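Local coordinates for protein 4-hydroxy-tetrahydrodipicolinate synthase (Thermotoga maritima, PDB 1O5K) that probably catalyses the condensation of pyruvate with aspartate semialdehyde to 4-hydroxy-tetrahydrodipicolinate, a step of lysine biosynthesis, through a Schiff base with pyruvate, at residues G54-S59 with E261-P266; V62-R67 with L97-Q102; A88-T93 with T115-K120; V111-P116 with Q128-I133; N119-E124 with T150-L155. One frame throughout, in Å; residues are numbered along the deposited sequence.

Contact 1 (G54-S59 with E261-P266); sequences GTTGES and ETNPIP
Thr56 carries this buried contact, with all three side-chain atoms turned on Asn263. Its CB lies 3.8 Å from OD1 of Asn263. The OG1 branch is anti to the carbonyl carbon (chi1 -56°), and Thr56 OG1 comes within 2.9 Å of Asn263 OD1. Its single proton is contested, because OG1 also hydrogen-bonds O1 of the modified Lys173, which carries pyruvate as a Schiff base. The other branch, CG2, is anti to the backbone N and meets two groups. Thr56 CG2 touches Asn263 ND2 at 3.8 Å and Pro264 CB at 4.1 Å. The Thr56 and Asn263 side chains cross obliquely.

Asn263 reaches Thr56 because its CG is anti to its own backbone N (chi1 168°). Its backbone O is held by Arg149. An alanine in place of Asn263 would lose the carbonyl beside Thr56 OG1 and would probably leave that hydroxyl less firmly placed.

A cis peptide bond joins Asn263 to Pro264 and brings the proline ring up to the backbone of the other loop. Pro264 CG sits 3.3 Å from Thr56 O. Pro264 CG also packs 3.9 Å from Glu58 CG, while the Glu58 carboxylate binds elsewhere, to Lys268 and to the backbone N of Arg282. Pro264 occupies the N-cap position of helix 265-273.

Thr56 is predicted to bind pyruvate, and Thr55 to relay protons. Loop 54-59 follows strand 49-52, so this is the active site of a TIM barrel, at the C-terminal ends of its strands.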
# COMPACT_ATOMS: atom_id res chain seq x y z
N GLY A 54 -26.51 6.12 7.20
CA GLY A 54 -25.05 5.97 7.05
C GLY A 54 -24.86 5.56 5.59
O GLY A 54 -25.81 5.58 4.77
N THR A 55 -23.64 5.15 5.30
CA THR A 55 -23.25 4.67 3.97
C THR A 55 -24.10 3.52 3.54
O THR A 55 -24.50 3.41 2.38
CB THR A 55 -21.75 4.16 3.98
OG1 THR A 55 -21.01 4.76 5.07
CG2 THR A 55 -21.05 4.73 2.81
N THR A 56 -24.33 2.62 4.48
CA THR A 56 -25.15 1.42 4.21
C THR A 56 -26.58 1.80 3.83
O THR A 56 -27.23 1.07 3.15
CB THR A 56 -25.15 0.50 5.42
OG1 THR A 56 -23.80 0.16 5.78
CG2 THR A 56 -25.82 -0.87 5.13
N GLY A 57 -27.06 2.94 4.31
CA GLY A 57 -28.38 3.42 3.93
C GLY A 57 -28.37 4.42 2.77
O GLY A 57 -29.31 5.22 2.59
N GLU A 58 -27.29 4.44 2.00
CA GLU A 58 -27.22 5.26 0.76
C GLU A 58 -27.47 6.74 1.02
O GLU A 58 -28.07 7.43 0.19
CB GLU A 58 -28.13 4.71 -0.34
CG GLU A 58 -27.54 3.44 -0.90
CD GLU A 58 -28.46 2.70 -1.82
OE1 GLU A 58 -29.10 1.72 -1.33
OE2 GLU A 58 -28.53 3.09 -3.02
N SER A 59 -26.91 7.22 2.12
CA SER A 59 -27.04 8.61 2.41
C SER A 59 -26.72 9.58 1.26
O SER A 59 -27.37 10.61 1.19
CB SER A 59 -26.30 9.00 3.68
OG SER A 59 -24.94 8.78 3.55
N GLU A 261 -18.64 -6.75 -3.32
CA GLU A 261 -18.83 -5.51 -4.06
C GLU A 261 -19.09 -4.48 -3.01
O GLU A 261 -19.42 -4.82 -1.88
CB GLU A 261 -20.04 -5.61 -4.98
CG GLU A 261 -19.82 -6.66 -6.05
CD GLU A 261 -20.91 -6.61 -7.11
OE1 GLU A 261 -21.01 -5.61 -7.82
OE2 GLU A 261 -21.67 -7.58 -7.19
N THR A 262 -18.97 -3.21 -3.38
CA THR A 262 -19.14 -2.14 -2.41
C THR A 262 -20.47 -2.24 -1.66
O THR A 262 -21.54 -2.32 -2.26
CB THR A 262 -19.12 -0.82 -3.15
OG1 THR A 262 -17.84 -0.67 -3.79
CG2 THR A 262 -19.29 0.35 -2.15
N ASN A 263 -20.40 -2.13 -0.33
CA ASN A 263 -21.58 -2.10 0.52
C ASN A 263 -22.30 -0.78 0.23
O ASN A 263 -21.63 0.26 0.17
CB ASN A 263 -21.10 -2.11 1.99
CG ASN A 263 -22.16 -1.80 2.96
OD1 ASN A 263 -22.04 -0.83 3.73
ND2 ASN A 263 -23.17 -2.65 3.04
N PRO A 264 -23.64 -0.75 0.13
CA PRO A 264 -24.57 -1.87 0.38
C PRO A 264 -25.06 -2.70 -0.82
O PRO A 264 -26.19 -3.23 -0.75
CB PRO A 264 -25.74 -1.16 1.00
CG PRO A 264 -25.79 0.16 0.27
CD PRO A 264 -24.36 0.53 -0.04
N ILE A 265 -24.28 -2.82 -1.89
CA ILE A 265 -24.71 -3.62 -2.99
C ILE A 265 -24.98 -5.07 -2.57
O ILE A 265 -26.11 -5.58 -2.84
CB ILE A 265 -23.76 -3.51 -4.19
CG1 ILE A 265 -23.89 -2.12 -4.81
CG2 ILE A 265 -24.06 -4.53 -5.21
CD1 ILE A 265 -22.78 -1.81 -5.76
N PRO A 266 -24.04 -5.76 -1.93
CA PRO A 266 -24.32 -7.16 -1.49
C PRO A 266 -25.41 -7.31 -0.45
O PRO A 266 -26.30 -8.16 -0.62
CB PRO A 266 -22.97 -7.61 -0.92
CG PRO A 266 -21.96 -6.73 -1.68
CD PRO A 266 -22.64 -5.40 -1.58

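Contact 2 (V62-R67 with L97-Q102); sequences VNEDER and LKLVKQ
Glu64 OE2 is the best-held polar atom, gripped by two donors. One is Lys95, through a salt bridge. The other is Gln102 NE2, 3.2 Å from Glu64 OE2, with an N-H...O angle of 157°. The amide comes from above the carboxylate plane, 64° out of it, while OE2 stays near the amide plane of Gln102. The two side chains cross at about a right angle. Lys98 adds its CE methylene, 3.8 Å from Glu64 OE2. Its positive charge lies farther off, so any electrostatic help is likely to be modest.

Leu99 supplies the apolar part. Its CD2 touches Glu64 OE2 at 3.5 Å, and its methyl groups lie over one face of the Arg67 guanidinium. Arg67 NH2 is bound to Gly87 O. At the guanidinium edge, in plane, Arg67 NH2 also gives a hydrogen bond to water 1, 3.0 Å away. Water 1 passes the link on to Leu99 O at 2.6 Å.

The first turn of helix 64-78 is fixed by a capping box. Glu66 N donates to Asn63 OD1, and Asn63 N donates to Glu66 OE1. The contact joins successive outer helices of the TIM barrel, the N-terminal turn of 64-78 against the middle of 93-106.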
# COMPACT_ATOMS: atom_id res chain seq x y z
N VAL A 62 -30.11 9.98 -0.91
CA VAL A 62 -31.41 10.21 -0.28
C VAL A 62 -31.56 11.70 -0.03
O VAL A 62 -30.72 12.30 0.63
CB VAL A 62 -31.51 9.44 1.01
CG1 VAL A 62 -32.82 9.73 1.72
CG2 VAL A 62 -31.42 7.92 0.70
N ASN A 63 -32.63 12.28 -0.54
CA ASN A 63 -32.79 13.73 -0.55
C ASN A 63 -33.33 14.22 0.79
O ASN A 63 -33.71 13.42 1.65
CB ASN A 63 -33.60 14.17 -1.78
CG ASN A 63 -35.09 14.00 -1.62
OD1 ASN A 63 -35.64 14.07 -0.52
ND2 ASN A 63 -35.77 13.79 -2.75
N GLU A 64 -33.33 15.52 1.03
CA GLU A 64 -33.66 16.00 2.37
C GLU A 64 -35.06 15.63 2.83
O GLU A 64 -35.26 15.29 4.00
CB GLU A 64 -33.46 17.52 2.49
CG GLU A 64 -32.01 17.97 2.39
CD GLU A 64 -31.70 19.17 3.30
OE1 GLU A 64 -32.57 20.08 3.44
OE2 GLU A 64 -30.59 19.17 3.89
N ASP A 65 -36.04 15.73 1.95
CA ASP A 65 -37.40 15.38 2.33
C ASP A 65 -37.52 13.88 2.66
O ASP A 65 -38.15 13.49 3.62
CB ASP A 65 -38.38 15.82 1.25
CG ASP A 65 -38.55 17.36 1.22
OD1 ASP A 65 -38.74 17.96 2.33
OD2 ASP A 65 -38.51 18.06 0.15
N GLU A 66 -36.83 13.05 1.89
CA GLU A 66 -36.76 11.62 2.18
C GLU A 66 -36.11 11.27 3.53
O GLU A 66 -36.55 10.35 4.23
CB GLU A 66 -36.01 10.91 1.03
CG GLU A 66 -36.86 10.82 -0.20
CD GLU A 66 -36.08 10.39 -1.42
OE1 GLU A 66 -34.85 10.59 -1.45
OE2 GLU A 66 -36.73 9.84 -2.34
N ARG A 67 -35.05 11.99 3.87
CA ARG A 67 -34.36 11.80 5.13
C ARG A 67 -35.35 12.08 6.27
O ARG A 67 -35.42 11.31 7.24
CB ARG A 67 -33.22 12.79 5.26
CG ARG A 67 -32.10 12.59 4.33
CD ARG A 67 -31.04 13.72 4.43
NE ARG A 67 -30.49 13.87 5.78
CZ ARG A 67 -29.41 13.22 6.24
NH1 ARG A 67 -28.72 12.38 5.48
NH2 ARG A 67 -29.02 13.43 7.48
N LEU A 97 -23.43 20.93 10.05
CA LEU A 97 -24.22 21.45 11.15
C LEU A 97 -25.70 21.51 10.79
O LEU A 97 -26.55 21.16 11.59
CB LEU A 97 -23.67 22.80 11.61
CG LEU A 97 -24.47 23.42 12.77
CD1 LEU A 97 -24.56 22.46 13.99
CD2 LEU A 97 -23.86 24.72 13.12
N LYS A 98 -26.02 21.96 9.58
CA LYS A 98 -27.38 22.04 9.15
C LYS A 98 -28.05 20.67 9.24
O LYS A 98 -29.15 20.54 9.74
CB LYS A 98 -27.45 22.57 7.72
CG LYS A 98 -28.87 22.81 7.19
CD LYS A 98 -28.96 22.38 5.72
CE LYS A 98 -30.27 22.76 5.07
NZ LYS A 98 -30.49 24.23 5.09
N LEU A 99 -27.36 19.64 8.77
CA LEU A 99 -27.94 18.30 8.87
C LEU A 99 -28.09 17.79 10.28
O LEU A 99 -29.05 17.09 10.63
CB LEU A 99 -27.10 17.33 8.10
CG LEU A 99 -27.12 17.44 6.57
CD1 LEU A 99 -26.33 16.33 5.99
CD2 LEU A 99 -28.50 17.39 6.02
N VAL A 100 -27.12 18.14 11.11
CA VAL A 100 -27.16 17.77 12.53
C VAL A 100 -28.35 18.44 13.21
O VAL A 100 -29.14 17.79 13.89
CB VAL A 100 -25.83 18.13 13.19
CG1 VAL A 100 -25.92 18.06 14.71
CG2 VAL A 100 -24.75 17.25 12.67
N LYS A 101 -28.54 19.73 12.96
CA LYS A 101 -29.69 20.46 13.55
C LYS A 101 -31.06 19.94 13.04
O LYS A 101 -32.04 19.86 13.80
CB LYS A 101 -29.50 21.96 13.33
CG LYS A 101 -28.37 22.57 14.16
N GLN A 102 -31.12 19.51 11.78
CA GLN A 102 -32.29 18.81 11.26
C GLN A 102 -32.58 17.51 12.01
O GLN A 102 -33.74 17.29 12.43
CB GLN A 102 -32.15 18.57 9.75
CG GLN A 102 -32.26 19.94 8.98
CD GLN A 102 -32.16 19.84 7.43
OE1 GLN A 102 -32.67 20.71 6.72
NE2 GLN A 102 -31.48 18.81 6.93
O HOH W 1 -30.43 15.29 9.32

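Contact 3 (A88-T93 with T115-K120); sequences AGTNST and TPYYNK
Two hydrogen bonds tie these loops together, and Asn91 takes part in both. Asn91 ND2 donates to Tyr117 O at 3.0 Å, meeting it from above the carbonyl plane. Asn119 ND2 donates to Asn91 O at 2.9 Å, in the carbonyl plane and on a lone pair. Both bonds are bent, at 144°. A third, local bond shapes the first loop: Ser92 N gives to Thr90 OG1, which makes an ST turn.

The aromatic contact is a CH-pi interaction. Asn91 CB sits over one face of the Tyr117 ring, 4.2 Å from its centroid. The Asn91 amide and the ring are only 26° from coplanar, so the amide lies almost flat along the ring near CE1. Asn91 N is buried without a polar partner in the model, 3.7 Å from Tyr117 CZ.

Van der Waals contacts complete the fit. Tyr117 OH reaches Thr90 CA at 3.3 Å. Pro116 CB packs on Asn91 CA at 3.7 Å. A leucine at Tyr117 would remove the aromatic face and the hydroxyl, and would probably loosen both the cover over Asn91 and the ring stack across the subunit interface.

That stack is reciprocal: Tyr117 and Tyr118 each meet the other tyrosine of the second subunit. Tyr118, a predicted proton-relay residue, also makes a weak hydrogen bond to Thr55 of the second subunit. Such interlocked tyrosines, reaching from one active site into the next, mark the tight dimer of the DapA family.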
# COMPACT_ATOMS: atom_id res chain seq x y z
N ALA A 88 -25.22 12.26 9.47
CA ALA A 88 -25.41 13.67 9.21
C ALA A 88 -24.10 14.38 8.80
O ALA A 88 -24.03 15.60 8.84
CB ALA A 88 -25.98 14.34 10.43
N GLY A 89 -23.08 13.63 8.44
CA GLY A 89 -21.78 14.22 8.12
C GLY A 89 -21.65 14.51 6.63
O GLY A 89 -22.06 13.69 5.81
N THR A 90 -21.10 15.66 6.29
CA THR A 90 -20.68 15.92 4.91
C THR A 90 -19.27 16.51 4.94
O THR A 90 -18.63 16.59 5.98
CB THR A 90 -21.66 16.87 4.13
OG1 THR A 90 -21.48 18.27 4.51
CG2 THR A 90 -23.10 16.57 4.45
N ASN A 91 -18.80 16.94 3.80
CA ASN A 91 -17.43 17.52 3.75
C ASN A 91 -17.39 19.03 3.87
O ASN A 91 -16.30 19.64 3.72
CB ASN A 91 -16.68 16.95 2.55
CG ASN A 91 -17.28 17.33 1.23
OD1 ASN A 91 -18.38 17.91 1.16
ND2 ASN A 91 -16.58 16.93 0.12
N SER A 92 -18.53 19.63 4.18
CA SER A 92 -18.60 21.04 4.56
C SER A 92 -19.04 21.14 6.03
O SER A 92 -20.03 20.58 6.41
CB SER A 92 -19.60 21.77 3.70
OG SER A 92 -20.01 22.95 4.35
N THR A 93 -18.30 21.91 6.83
CA THR A 93 -18.62 22.02 8.25
C THR A 93 -20.01 22.71 8.43
O THR A 93 -20.84 22.30 9.27
CB THR A 93 -17.49 22.80 8.95
OG1 THR A 93 -16.25 22.06 8.76
CG2 THR A 93 -17.74 22.88 10.49
N THR A 115 -15.96 11.78 9.08
CA THR A 115 -14.90 12.75 8.70
C THR A 115 -15.19 13.22 7.28
O THR A 115 -15.53 12.42 6.39
CB THR A 115 -13.51 12.10 8.67
OG1 THR A 115 -13.51 11.03 7.73
CG2 THR A 115 -13.10 11.49 10.02
N PRO A 116 -15.08 14.52 7.03
CA PRO A 116 -15.19 15.04 5.69
C PRO A 116 -14.42 14.22 4.67
O PRO A 116 -13.22 13.94 4.84
CB PRO A 116 -14.61 16.44 5.81
CG PRO A 116 -15.08 16.84 7.23
CD PRO A 116 -14.90 15.60 8.04
N TYR A 117 -15.15 13.78 3.65
CA TYR A 117 -14.62 12.96 2.54
C TYR A 117 -14.20 13.88 1.39
O TYR A 117 -14.67 15.01 1.31
CB TYR A 117 -15.70 11.95 2.02
CG TYR A 117 -17.09 12.55 1.98
CD1 TYR A 117 -17.49 13.39 0.91
CD2 TYR A 117 -17.97 12.40 3.05
CE1 TYR A 117 -18.72 13.97 0.88
CE2 TYR A 117 -19.20 13.02 3.03
CZ TYR A 117 -19.58 13.79 1.93
OH TYR A 117 -20.80 14.39 1.95
N TYR A 118 -13.24 13.44 0.59
CA TYR A 118 -12.81 14.06 -0.66
C TYR A 118 -11.88 15.28 -0.53
O TYR A 118 -10.94 15.39 -1.32
CB TYR A 118 -14.03 14.45 -1.51
CG TYR A 118 -13.75 14.89 -2.94
CD1 TYR A 118 -13.00 14.12 -3.81
CD2 TYR A 118 -14.25 16.09 -3.41
CE1 TYR A 118 -12.74 14.55 -5.10
CE2 TYR A 118 -13.98 16.52 -4.69
CZ TYR A 118 -13.22 15.74 -5.54
OH TYR A 118 -12.97 16.15 -6.81
N ASN A 119 -12.12 16.14 0.46
CA ASN A 119 -11.27 17.33 0.61
C ASN A 119 -10.14 17.15 1.62
O ASN A 119 -9.37 18.09 1.78
CB ASN A 119 -12.09 18.58 0.88
CG ASN A 119 -13.04 18.46 2.05
OD1 ASN A 119 -13.05 17.48 2.79
ND2 ASN A 119 -13.78 19.58 2.29
N LYS A 120 -10.00 15.96 2.24
CA LYS A 120 -8.78 15.57 2.99
C LYS A 120 -8.27 16.65 3.98
O LYS A 120 -7.14 17.13 3.93
CB LYS A 120 -7.65 15.09 2.06
CG LYS A 120 -8.00 13.94 1.13
CD LYS A 120 -6.75 13.34 0.39
CE LYS A 120 -5.82 14.39 -0.18
NZ LYS A 120 -4.59 13.82 -0.87

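Contact 4 (V111-P116 with Q128-I133); sequences VLVVTP and QHYKYI
This is a buried strand-on-helix contact inside a beta-alpha-beta unit of the TIM barrel. Strand 110-114 belongs to the barrel wall, and helix 123-134 covers it from outside before the chain returns to strand 141-144. The two short axes approach to 10.9 Å and run nearly antiparallel, at 153°.

Tyr130 makes the direct polar link. Its CG is anti to the carbonyl carbon (chi1 -73°), which sends the ring toward the strand. Tyr130 OH donates to Val113 O at 2.7 Å. The hydroxyl lies above the carbonyl plane, but Val113 O lies in the plane of the tyrosine ring, at its edge. The aliphatic part of the same valine meets the ring tip to tip, with Val113 CG1 3.6 Å from Tyr130 CE1. Val113 CG1 also looks toward Ile133 CD1, farther away.

His129 is held between two side chains. Pro116 CG sits over the centre of one imidazole face, 3.6 Å from the His129 centroid, as a CH-pi contact. Ile133 CD1 covers the opposite face, nearer the rim. His129 CD2 in turn lies over the centre of the Tyr130 ring. Pro284 of the second subunit packs on both Pro116 and His129.

Both imidazole nitrogens have polar partners, which should fix the rotation of the ring. ND1 is hydrogen-bonded to Thr93 OG1. His129 NE2 is 2.8 Å from water 2, to which it is hydrogen-bonded, and that water donates to Val114 O at 2.7 Å.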
# COMPACT_ATOMS: atom_id res chain seq x y z
N VAL A 111 -26.17 11.68 16.43
CA VAL A 111 -25.81 11.71 15.04
C VAL A 111 -24.46 11.02 14.81
O VAL A 111 -23.54 11.04 15.70
CB VAL A 111 -25.75 13.18 14.45
CG1 VAL A 111 -27.12 13.76 14.20
CG2 VAL A 111 -24.93 14.05 15.36
N LEU A 112 -24.32 10.43 13.64
CA LEU A 112 -23.09 9.81 13.21
C LEU A 112 -22.49 10.74 12.15
O LEU A 112 -23.16 11.06 11.19
CB LEU A 112 -23.39 8.42 12.63
CG LEU A 112 -22.17 7.59 12.15
CD1 LEU A 112 -21.38 7.14 13.37
CD2 LEU A 112 -22.54 6.38 11.34
N VAL A 113 -21.30 11.25 12.39
CA VAL A 113 -20.75 12.29 11.54
C VAL A 113 -19.40 11.86 10.98
O VAL A 113 -18.38 11.85 11.69
CB VAL A 113 -20.58 13.60 12.31
CG1 VAL A 113 -19.93 14.66 11.50
CG2 VAL A 113 -21.91 14.08 12.87
N VAL A 114 -19.42 11.46 9.71
CA VAL A 114 -18.23 10.98 9.07
C VAL A 114 -17.23 12.12 8.96
O VAL A 114 -17.59 13.30 8.82
CB VAL A 114 -18.55 10.36 7.67
CG1 VAL A 114 -19.09 11.38 6.72
CG2 VAL A 114 -17.40 9.53 7.12
N THR A 115 -15.96 11.78 9.08
CA THR A 115 -14.90 12.75 8.70
C THR A 115 -15.19 13.22 7.28
O THR A 115 -15.53 12.42 6.39
CB THR A 115 -13.51 12.10 8.67
OG1 THR A 115 -13.51 11.03 7.73
CG2 THR A 115 -13.10 11.49 10.02
N PRO A 116 -15.08 14.52 7.03
CA PRO A 116 -15.19 15.04 5.69
C PRO A 116 -14.42 14.22 4.67
O PRO A 116 -13.22 13.94 4.84
CB PRO A 116 -14.61 16.44 5.81
CG PRO A 116 -15.08 16.84 7.23
CD PRO A 116 -14.90 15.60 8.04
N GLN A 128 -11.26 21.03 14.40
CA GLN A 128 -12.08 22.23 14.28
C GLN A 128 -13.50 21.96 13.77
O GLN A 128 -14.45 22.61 14.21
CB GLN A 128 -11.36 23.33 13.47
CG GLN A 128 -10.17 23.91 14.18
CD GLN A 128 -10.54 24.72 15.40
OE1 GLN A 128 -11.68 25.17 15.52
NE2 GLN A 128 -9.58 24.93 16.29
N HIS A 129 -13.63 21.01 12.82
CA HIS A 129 -14.91 20.57 12.26
C HIS A 129 -15.82 20.04 13.37
O HIS A 129 -16.93 20.52 13.53
CB HIS A 129 -14.64 19.50 11.19
CG HIS A 129 -15.85 18.87 10.59
ND1 HIS A 129 -16.63 19.48 9.63
CD2 HIS A 129 -16.34 17.62 10.75
CE1 HIS A 129 -17.57 18.63 9.24
NE2 HIS A 129 -17.42 17.50 9.91
N TYR A 130 -15.33 19.07 14.15
CA TYR A 130 -16.13 18.47 15.23
C TYR A 130 -16.38 19.47 16.35
O TYR A 130 -17.46 19.48 16.95
CB TYR A 130 -15.45 17.21 15.73
CG TYR A 130 -15.56 16.07 14.74
CD1 TYR A 130 -16.80 15.45 14.51
CD2 TYR A 130 -14.47 15.64 13.98
CE1 TYR A 130 -16.92 14.49 13.52
CE2 TYR A 130 -14.60 14.65 13.04
CZ TYR A 130 -15.83 14.08 12.82
OH TYR A 130 -15.95 13.08 11.85
N LYS A 131 -15.40 20.34 16.62
CA LYS A 131 -15.59 21.37 17.65
C LYS A 131 -16.74 22.33 17.29
O LYS A 131 -17.62 22.66 18.11
CB LYS A 131 -14.32 22.19 17.84
CG LYS A 131 -14.48 23.20 18.98
CD LYS A 131 -13.18 23.57 19.63
CE LYS A 131 -12.65 24.90 19.14
NZ LYS A 131 -12.00 24.74 17.83
N TYR A 132 -16.69 22.82 16.06
CA TYR A 132 -17.71 23.72 15.55
C TYR A 132 -19.08 23.12 15.73
O TYR A 132 -20.00 23.77 16.23
CB TYR A 132 -17.49 24.03 14.08
CG TYR A 132 -18.44 25.08 13.51
CD1 TYR A 132 -18.17 26.44 13.65
CD2 TYR A 132 -19.59 24.71 12.82
CE1 TYR A 132 -19.03 27.41 13.12
CE2 TYR A 132 -20.46 25.67 12.31
CZ TYR A 132 -20.16 27.01 12.45
OH TYR A 132 -21.00 27.95 11.93
N ILE A 133 -19.23 21.87 15.33
CA ILE A 133 -20.52 21.19 15.43
C ILE A 133 -20.95 20.94 16.88
O ILE A 133 -22.08 21.26 17.29
CB ILE A 133 -20.48 19.89 14.63
CG1 ILE A 133 -20.13 20.18 13.16
CG2 ILE A 133 -21.77 19.18 14.74
CD1 ILE A 133 -19.60 18.97 12.37
O HOH W 2 -18.92 15.58 8.55

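Contact 5 (N119-E124 with T150-L155); sequences NKPTQE and TGVNVL
One glutamine amide grips the backbone of the opposite loop at two places. Gln123 OE1 accepts from Leu155 N at 3.0 Å, with a nearly straight N-H...O angle of 173°. Gln123 NE2 donates to Asn153 O at 2.9 Å, a more bent bond in the carbonyl plane. CG of Gln123 is anti to the carbonyl carbon, and the chain then bends at chi2 (-63°) to bring the amide there. Thr158 also binds OE1, so this oxygen has two partners. Leu155 lays its CG against Gln123 OE1 at 3.6 Å, crossing the glutamine at about a right angle.

The touching parts run almost parallel, 7° apart. At the other end water 3 bridges them, accepting from Lys120 N and donating to Thr150 O, each at 2.8 Å. Lys120 O binds Thr262 of the second subunit. Nearby, Lys120 CG lies 3.5 Å from Gly151 O. Gly151 has a positive phi; a CB there would strike the preceding carbonyl and crowd Lys120 CG. Between the two ends Val152 CG2 packs 3.6 Å from Pro121 O.

Val152 and Pro121 both rest on Leu126 of helix 123-134. The contact thus joins the start of that helix to the loop between helices 147-150 and 156-165.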
# COMPACT_ATOMS: atom_id res chain seq x y z
N ASN A 119 -12.12 16.14 0.46
CA ASN A 119 -11.27 17.33 0.61
C ASN A 119 -10.14 17.15 1.62
O ASN A 119 -9.37 18.09 1.78
CB ASN A 119 -12.09 18.58 0.88
CG ASN A 119 -13.04 18.46 2.05
OD1 ASN A 119 -13.05 17.48 2.79
ND2 ASN A 119 -13.78 19.58 2.29
N LYS A 120 -10.00 15.96 2.24
CA LYS A 120 -8.78 15.57 2.99
C LYS A 120 -8.27 16.65 3.98
O LYS A 120 -7.14 17.13 3.93
CB LYS A 120 -7.65 15.09 2.06
CG LYS A 120 -8.00 13.94 1.13
CD LYS A 120 -6.75 13.34 0.39
CE LYS A 120 -5.82 14.39 -0.18
NZ LYS A 120 -4.59 13.82 -0.87
N PRO A 121 -9.11 17.01 4.91
CA PRO A 121 -8.72 18.02 5.91
C PRO A 121 -7.52 17.53 6.75
O PRO A 121 -7.30 16.31 6.93
CB PRO A 121 -9.95 18.17 6.77
CG PRO A 121 -10.78 16.99 6.51
CD PRO A 121 -10.45 16.42 5.16
N THR A 122 -6.78 18.48 7.24
CA THR A 122 -5.71 18.21 8.17
C THR A 122 -6.30 17.71 9.50
O THR A 122 -7.51 17.83 9.74
CB THR A 122 -4.89 19.44 8.38
OG1 THR A 122 -5.67 20.45 9.02
CG2 THR A 122 -4.37 20.03 7.01
N GLN A 123 -5.45 17.15 10.36
CA GLN A 123 -5.89 16.68 11.67
C GLN A 123 -6.50 17.85 12.47
O GLN A 123 -7.55 17.71 13.09
CB GLN A 123 -4.75 16.01 12.44
CG GLN A 123 -4.25 14.75 11.73
CD GLN A 123 -5.29 13.69 11.62
OE1 GLN A 123 -5.77 13.21 12.64
NE2 GLN A 123 -5.65 13.31 10.39
N GLU A 124 -5.85 19.00 12.44
CA GLU A 124 -6.42 20.19 13.06
C GLU A 124 -7.79 20.58 12.49
O GLU A 124 -8.67 20.98 13.22
CB GLU A 124 -5.43 21.36 12.97
CG GLU A 124 -5.90 22.67 13.59
CD GLU A 124 -6.11 22.59 15.09
OE1 GLU A 124 -5.60 21.66 15.74
OE2 GLU A 124 -6.78 23.51 15.63
N THR A 150 -13.04 7.91 2.59
CA THR A 150 -12.95 9.37 2.72
C THR A 150 -11.67 9.98 2.22
O THR A 150 -11.65 11.18 1.84
CB THR A 150 -13.06 9.76 4.20
OG1 THR A 150 -11.95 9.14 4.91
CG2 THR A 150 -14.37 9.26 4.79
N GLY A 151 -10.59 9.19 2.23
CA GLY A 151 -9.26 9.70 1.93
C GLY A 151 -8.54 10.35 3.11
O GLY A 151 -7.46 10.94 2.94
N VAL A 152 -9.10 10.22 4.30
CA VAL A 152 -8.46 10.81 5.48
C VAL A 152 -8.66 9.85 6.64
O VAL A 152 -9.74 9.22 6.75
CB VAL A 152 -9.04 12.19 5.82
CG1 VAL A 152 -10.49 12.09 6.35
CG2 VAL A 152 -8.15 12.86 6.85
N ASN A 153 -7.61 9.66 7.42
CA ASN A 153 -7.65 8.87 8.65
C ASN A 153 -7.54 9.78 9.87
O ASN A 153 -6.60 10.59 9.95
CB ASN A 153 -6.48 7.90 8.66
CG ASN A 153 -6.50 7.02 9.88
OD1 ASN A 153 -7.51 6.41 10.16
ND2 ASN A 153 -5.38 6.97 10.62
N VAL A 154 -8.46 9.62 10.82
CA VAL A 154 -8.35 10.30 12.14
C VAL A 154 -7.31 9.58 12.95
O VAL A 154 -7.48 8.40 13.28
CB VAL A 154 -9.65 10.24 13.00
CG1 VAL A 154 -9.50 11.09 14.26
CG2 VAL A 154 -10.86 10.70 12.22
N LEU A 155 -6.23 10.27 13.29
CA LEU A 155 -5.20 9.63 14.08
C LEU A 155 -5.76 9.38 15.46
O LEU A 155 -6.59 10.17 15.92
CB LEU A 155 -3.96 10.52 14.21
CG LEU A 155 -3.19 10.77 12.95
CD1 LEU A 155 -2.12 11.77 13.24
CD2 LEU A 155 -2.58 9.48 12.33
O HOH W 3 -11.15 13.59 3.11

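Overall arrangement
Contacts 1 and 4 are buried, contact 2 lies at the surface, and contacts 3 and 5 are partly buried. Contact 1 closes a long loop in which the other four are nested. Contacts 3 and 4 share Thr115 and Pro116 and are linked by Thr93 and His129. Contacts 3 and 5 share Asn119 and Lys120, while contacts 4 and 5 both use helix 123-134. Leu99 brings contact 2 against contact 3, and Val100 against contacts 3 and 4. Charged groups mark contact 2, while waters bridge contacts 2, 4 and 5; aromatic rings and apolar groups dominate contact 4. Side-chain amides bind loop backbone in contacts 3 and 5. All but contact 2 touch the second subunit.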